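PDB 4HMW: dihydrophenazinedicarboxylate synthase from Burkholderia, which catalyses FMN-dependent oxidations with molecular oxygen in the terminal steps of core phenazine biosynthesis, as a dimer with one FMN bound per subunit. Local coordinates for residues V134-H144 with L163-R174. Numbering follows the deposited sequence. Where two conformers were deposited one is given.
Sequences VPMHAMSSASH and LALGVALPRPPR
At the C-terminal end of helix 134-142 the guanidinium of Arg174, from the loop after helix 152-165, meets the carbonyls of Ser140, Ser141 and Ser143. NH2 of Arg174 lies 2.9 Å from Ser143 O, a hydrogen bond that comes from above the carbonyl plane. The same NH2 makes a weak, bent bond to Ser141 O at 2.8 Å, in the guanidinium plane, and another weak one to Ser140 O. The guanidinium is sandwiched, which limits its rotation. The His144 ring stacks on one face, centres 3.9 Å apart and planes at 17°, and CB of Pro172 lies over the opposite face. In this split-barrel fold of the pyridoxamine 5'-phosphate oxidase family, the contact joins helices packed outside the barrel. By similarity Ser140 binds substrate, as does His83, which lies close to Arg174. CD1 of Leu169 packs 3.8 Å from His137 CB. CD1 of Leu163 presses on Val134 CG1 at 3.3 Å, tighter than usual. One water joins His137 ND1 to Leu169 N, while His137 NE2 is hydrogen-bonded to Trp129 O. Another water donates to both Ser141 OG and Pro170 O. Ser141 OG in turn donates to His137 O, 2.8 Å away, from the face opposite Ser141 N.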
ATOM      1  N   VAL B 134      -4.128  -2.674 -28.462  1.00 32.92           N
ATOM      2  CA  VAL B 134      -5.528  -2.554 -28.845  1.00 33.29           C
ATOM      3  C   VAL B 134      -6.433  -3.339 -27.890  1.00 32.09           C
ATOM      4  O   VAL B 134      -7.508  -2.883 -27.554  1.00 30.86           O
ATOM      5  CB  VAL B 134      -5.800  -2.971 -30.318  1.00 35.17           C
ATOM      6  CG1 VAL B 134      -7.280  -2.899 -30.613  1.00 36.59           C
ATOM      7  CG2 VAL B 134      -5.059  -2.074 -31.290  1.00 36.07           C
ATOM      8  N   PRO B 135      -5.996  -4.516 -27.422  1.00 32.04           N
ATOM      9  CA  PRO B 135      -6.841  -5.180 -26.409  1.00 30.84           C
ATOM     10  C   PRO B 135      -7.028  -4.372 -25.130  1.00 29.84           C
ATOM     11  O   PRO B 135      -8.106  -4.423 -24.523  1.00 28.06           O
ATOM     12  CB  PRO B 135      -6.073  -6.467 -26.106  1.00 32.65           C
ATOM     13  CG  PRO B 135      -5.307  -6.739 -27.337  1.00 33.36           C
ATOM     14  CD  PRO B 135      -4.933  -5.401 -27.916  1.00 33.10           C
ATOM     15  N   MET B 136      -5.982  -3.673 -24.698  1.00 28.88           N
ATOM     16  CA  MET B 136      -6.110  -2.768 -23.561  1.00 28.25           C
ATOM     17  C   MET B 136      -7.104  -1.651 -23.904  1.00 27.46           C
ATOM     18  O   MET B 136      -7.963  -1.311 -23.079  1.00 27.13           O
ATOM     19  CB  MET B 136      -4.738  -2.194 -23.154  1.00 30.60           C
ATOM     20  CG  MET B 136      -4.813  -1.183 -22.016  1.00 35.27           C
ATOM     21  SD  MET B 136      -5.387   0.491 -22.510  1.00 38.58           S
ATOM     22  CE  MET B 136      -5.180   1.319 -20.939  1.00 38.42           C
ATOM     23  N   HIS B 137      -6.994  -1.084 -25.106  1.00 24.56           N
ATOM     24  CA  HIS B 137      -7.927  -0.027 -25.540  1.00 24.23           C
ATOM     25  C   HIS B 137      -9.350  -0.512 -25.479  1.00 25.18           C
ATOM     26  O   HIS B 137     -10.249   0.204 -25.066  1.00 28.02           O
ATOM     27  CB  HIS B 137      -7.681   0.366 -26.996  1.00 25.23           C
ATOM     28  CG  HIS B 137      -6.441   1.163 -27.194  1.00 27.06           C
ATOM     29  ND1 HIS B 137      -5.924   1.435 -28.443  1.00 29.01           N
ATOM     30  CD2 HIS B 137      -5.609   1.746 -26.302  1.00 27.91           C
ATOM     31  CE1 HIS B 137      -4.823   2.153 -28.308  1.00 29.66           C
ATOM     32  NE2 HIS B 137      -4.620   2.365 -27.021  1.00 29.78           N
ATOM     33  N   ALA B 138      -9.561  -1.730 -25.939  1.00 23.56           N
ATOM     34  CA  ALA B 138     -10.918  -2.246 -26.064  1.00 24.56           C
ATOM     35  C   ALA B 138     -11.539  -2.440 -24.672  1.00 23.42           C
ATOM     36  O   ALA B 138     -12.696  -2.081 -24.446  1.00 25.21           O
ATOM     37  CB  ALA B 138     -10.928  -3.558 -26.875  1.00 25.37           C
ATOM     38  N   MET B 139     -10.804  -3.015 -23.739  1.00 25.08           N
ATOM     39  CA  MET B 139     -11.375  -3.247 -22.424  1.00 26.22           C
ATOM     40  C   MET B 139     -11.527  -1.921 -21.663  1.00 26.65           C
ATOM     41  O   MET B 139     -12.528  -1.700 -20.965  1.00 29.54           O
ATOM     42  CB  MET B 139     -10.526  -4.244 -21.609  1.00 29.76           C
ATOM     43  CG  MET B 139     -11.148  -4.609 -20.240  1.00 30.36           C
ATOM     44  SD  MET B 139     -12.805  -5.292 -20.401  1.00 34.98           S
ATOM     45  CE  MET B 139     -12.454  -6.881 -21.164  1.00 34.71           C
ATOM     46  N   SER B 140     -10.537  -1.041 -21.794  1.00 25.93           N
ATOM     47  CA  SER B 140     -10.581   0.257 -21.128  0.63 27.41           C
ATOM     48  C   SER B 140     -11.745   1.109 -21.655  1.00 26.47           C
ATOM     49  O   SER B 140     -12.321   1.905 -20.915  1.00 27.02           O
ATOM     50  CB  SER B 140      -9.279   1.028 -21.320  0.63 29.37           C
ATOM     51  OG  SER B 140      -8.208   0.463 -20.583  0.63 31.83           O
ATOM     52  N   SER B 141     -12.078   0.950 -22.938  1.00 25.38           N
ATOM     53  CA  SER B 141     -13.180   1.692 -23.530  1.00 24.72           C
ATOM     54  C   SER B 141     -14.527   1.115 -23.097  1.00 24.64           C
ATOM     55  O   SER B 141     -15.470   1.862 -22.872  1.00 24.45           O
ATOM     56  CB  SER B 141     -13.111   1.666 -25.043  1.00 24.11           C
ATOM     57  OG  SER B 141     -11.949   2.340 -25.539  1.00 24.05           O
ATOM     58  N   ALA B 142     -14.588  -0.213 -22.996  1.00 24.73           N
ATOM     59  CA  ALA B 142     -15.809  -0.940 -22.666  1.00 25.22           C
ATOM     60  C   ALA B 142     -16.173  -0.857 -21.196  1.00 25.95           C
ATOM     61  O   ALA B 142     -17.349  -1.013 -20.835  1.00 25.88           O
ATOM     62  CB  ALA B 142     -15.696  -2.396 -23.095  1.00 25.13           C
ATOM     63  N   SER B 143     -15.164  -0.608 -20.365  1.00 24.93           N
ATOM     64  CA  SER B 143     -15.326  -0.571 -18.923  1.00 24.99           C
ATOM     65  C   SER B 143     -15.355   0.847 -18.362  1.00 27.27           C
ATOM     66  O   SER B 143     -14.515   1.682 -18.725  1.00 28.27           O
ATOM     67  CB  SER B 143     -14.158  -1.306 -18.267  1.00 26.24           C
ATOM     68  OG  SER B 143     -14.333  -1.266 -16.848  1.00 30.95           O
ATOM     69  N   HIS B 144     -16.289   1.103 -17.443  1.00 27.45           N
ATOM     70  CA  HIS B 144     -16.270   2.303 -16.614  1.00 25.16           C
ATOM     71  C   HIS B 144     -15.722   1.911 -15.258  1.00 24.43           C
ATOM     72  O   HIS B 144     -16.440   1.412 -14.417  1.00 27.19           O
ATOM     73  CB  HIS B 144     -17.672   2.916 -16.490  1.00 26.46           C
ATOM     74  CG  HIS B 144     -18.114   3.652 -17.715  1.00 28.40           C
ATOM     75  ND1 HIS B 144     -18.661   3.019 -18.810  1.00 31.63           N
ATOM     76  CD2 HIS B 144     -18.055   4.964 -18.028  1.00 31.19           C
ATOM     77  CE1 HIS B 144     -18.943   3.914 -19.741  1.00 32.68           C
ATOM     78  NE2 HIS B 144     -18.598   5.107 -19.289  1.00 33.15           N
ATOM     79  N   LEU B 163     -12.426  -4.565 -30.627  1.00 29.94           N
ATOM     80  CA  LEU B 163     -11.198  -5.118 -31.182  1.00 31.79           C
ATOM     81  C   LEU B 163     -11.385  -5.582 -32.650  1.00 31.82           C
ATOM     82  O   LEU B 163     -10.488  -5.422 -33.501  1.00 31.26           O
ATOM     83  CB  LEU B 163     -10.728  -6.270 -30.285  1.00 34.81           C
ATOM     84  CG  LEU B 163      -9.421  -6.978 -30.603  1.00 38.24           C
ATOM     85  CD1 LEU B 163      -8.238  -6.060 -30.419  1.00 39.96           C
ATOM     86  CD2 LEU B 163      -9.292  -8.180 -29.700  1.00 39.50           C
ATOM     87  N   ALA B 164     -12.544  -6.153 -32.949  1.00 31.58           N
ATOM     88  CA  ALA B 164     -12.798  -6.698 -34.273  1.00 32.36           C
ATOM     89  C   ALA B 164     -12.998  -5.632 -35.370  1.00 31.24           C
ATOM     90  O   ALA B 164     -12.817  -5.913 -36.558  1.00 31.87           O
ATOM     91  CB  ALA B 164     -14.000  -7.624 -34.206  1.00 34.05           C
ATOM     92  N   LEU B 165     -13.385  -4.420 -34.993  1.00 30.69           N
ATOM     93  CA  LEU B 165     -13.596  -3.366 -35.983  1.00 30.92           C
ATOM     94  C   LEU B 165     -12.334  -3.110 -36.787  1.00 31.70           C
ATOM     95  O   LEU B 165     -12.378  -2.986 -38.015  1.00 33.08           O
ATOM     96  CB  LEU B 165     -14.042  -2.059 -35.310  1.00 30.03           C
ATOM     97  CG  LEU B 165     -15.449  -2.022 -34.706  1.00 30.63           C
ATOM     98  CD1 LEU B 165     -15.668  -0.681 -34.032  1.00 30.02           C
ATOM     99  CD2 LEU B 165     -16.534  -2.275 -35.758  1.00 30.37           C
ATOM    100  N   GLY B 166     -11.201  -3.036 -36.093  1.00 31.53           N
ATOM    101  CA  GLY B 166      -9.932  -2.744 -36.735  1.00 34.46           C
ATOM    102  C   GLY B 166      -9.710  -1.270 -37.013  1.00 36.04           C
ATOM    103  O   GLY B 166      -8.825  -0.890 -37.771  1.00 39.07           O
ATOM    104  N   VAL B 167     -10.535  -0.434 -36.409  1.00 34.24           N
ATOM    105  CA  VAL B 167     -10.358   1.001 -36.484  0.55 33.36           C
ATOM    106  C   VAL B 167      -9.609   1.473 -35.252  1.00 32.67           C
ATOM    107  O   VAL B 167      -9.680   0.830 -34.181  1.00 32.49           O
ATOM    108  CB  VAL B 167     -11.721   1.729 -36.528  0.55 33.38           C
ATOM    109  CG1 VAL B 167     -12.572   1.159 -37.621  0.55 32.91           C
ATOM    110  CG2 VAL B 167     -12.445   1.618 -35.199  0.55 32.88           C
ATOM    111  N   ALA B 168      -8.887   2.581 -35.384  1.00 31.15           N
ATOM    112  CA  ALA B 168      -8.204   3.168 -34.228  1.00 29.64           C
ATOM    113  C   ALA B 168      -9.244   3.609 -33.209  1.00 26.14           C
ATOM    114  O   ALA B 168     -10.185   4.338 -33.547  1.00 26.66           O
ATOM    115  CB  ALA B 168      -7.362   4.360 -34.645  1.00 28.95           C
ATOM    116  N   LEU B 169      -9.095   3.169 -31.970  1.00 24.25           N
ATOM    117  CA  LEU B 169     -10.088   3.501 -30.929  1.00 23.55           C
ATOM    118  C   LEU B 169      -9.718   4.806 -30.256  1.00 24.17           C
ATOM    119  O   LEU B 169      -8.569   4.990 -29.800  1.00 24.71           O
ATOM    120  CB  LEU B 169     -10.226   2.379 -29.891  1.00 26.10           C
ATOM    121  CG  LEU B 169     -10.637   1.030 -30.493  1.00 27.16           C
ATOM    122  CD1 LEU B 169     -10.580  -0.099 -29.463  1.00 30.26           C
ATOM    123  CD2 LEU B 169     -12.021   1.126 -31.159  1.00 26.19           C
ATOM    124  N   PRO B 170     -10.678   5.732 -30.182  1.00 24.86           N
ATOM    125  CA  PRO B 170     -10.349   7.023 -29.579  1.00 25.89           C
ATOM    126  C   PRO B 170     -10.117   6.893 -28.075  1.00 26.36           C
ATOM    127  O   PRO B 170     -10.618   5.976 -27.424  1.00 25.02           O
ATOM    128  CB  PRO B 170     -11.575   7.893 -29.921  1.00 23.73           C
ATOM    129  CG  PRO B 170     -12.718   6.919 -30.012  1.00 23.99           C
ATOM    130  CD  PRO B 170     -12.099   5.630 -30.555  1.00 23.72           C
ATOM    131  N   ARG B 171      -9.325   7.799 -27.527  1.00 25.55           N
ATOM    132  CA  ARG B 171      -9.101   7.807 -26.099  1.00 24.96           C
ATOM    133  C   ARG B 171     -10.361   8.286 -25.396  1.00 24.64           C
ATOM    134  O   ARG B 171     -10.784   9.394 -25.622  1.00 26.41           O
ATOM    135  CB  ARG B 171      -7.937   8.731 -25.737  1.00 23.49           C
ATOM    136  CG  ARG B 171      -7.718   8.780 -24.227  1.00 26.14           C
ATOM    137  CD  ARG B 171      -6.520   9.598 -23.834  1.00 28.08           C
ATOM    138  NE  ARG B 171      -6.611  11.013 -24.225  1.00 28.07           N
ATOM    139  CZ  ARG B 171      -7.144  11.969 -23.475  1.00 29.63           C
ATOM    140  NH1 ARG B 171      -7.683  11.702 -22.287  1.00 30.29           N
ATOM    141  NH2 ARG B 171      -7.136  13.210 -23.913  1.00 30.92           N
ATOM    142  N   PRO B 172     -10.976   7.447 -24.546  1.00 26.32           N
ATOM    143  CA  PRO B 172     -12.117   7.946 -23.765  1.00 26.69           C
ATOM    144  C   PRO B 172     -11.680   9.104 -22.884  1.00 24.77           C
ATOM    145  O   PRO B 172     -10.599   9.026 -22.332  1.00 22.92           O
ATOM    146  CB  PRO B 172     -12.485   6.754 -22.868  1.00 27.57           C
ATOM    147  CG  PRO B 172     -11.858   5.558 -23.488  1.00 27.58           C
ATOM    148  CD  PRO B 172     -10.668   6.031 -24.267  1.00 26.55           C
ATOM    149  N   PRO B 173     -12.505  10.147 -22.734  1.00 26.42           N
ATOM    150  CA  PRO B 173     -12.086  11.304 -21.933  1.00 28.30           C
ATOM    151  C   PRO B 173     -11.730  10.922 -20.494  1.00 28.15           C
ATOM    152  O   PRO B 173     -10.900  11.597 -19.888  1.00 30.05           O
ATOM    153  CB  PRO B 173     -13.308  12.251 -21.985  1.00 29.94           C
ATOM    154  CG  PRO B 173     -14.423  11.445 -22.687  1.00 29.88           C
ATOM    155  CD  PRO B 173     -13.757  10.394 -23.485  1.00 27.54           C
ATOM    156  N   ARG B 174     -12.303   9.841 -19.975  1.00 25.88           N
ATOM    157  CA  ARG B 174     -11.988   9.417 -18.603  1.00 25.85           C
ATOM    158  C   ARG B 174     -10.617   8.814 -18.473  1.00 25.39           C
ATOM    159  O   ARG B 174     -10.114   8.712 -17.353  1.00 24.30           O
ATOM    160  CB  ARG B 174     -13.031   8.442 -18.056  1.00 23.81           C
ATOM    161  CG  ARG B 174     -13.068   7.064 -18.738  1.00 23.54           C
ATOM    162  CD  ARG B 174     -14.270   6.243 -18.270  1.00 24.73           C
ATOM    163  NE  ARG B 174     -14.394   4.983 -19.004  1.00 26.04           N
ATOM    164  CZ  ARG B 174     -14.993   4.860 -20.183  1.00 26.92           C
ATOM    165  NH1 ARG B 174     -15.514   5.915 -20.792  1.00 26.87           N
ATOM    166  NH2 ARG B 174     -15.058   3.676 -20.764  1.00 28.56           N
TER
HETATM  167  O   HOH W   1      -6.892   1.545 -31.170  1.00 30.51           O
HETATM  168  O   HOH W   2     -12.575   4.070 -27.477  1.00 26.74           O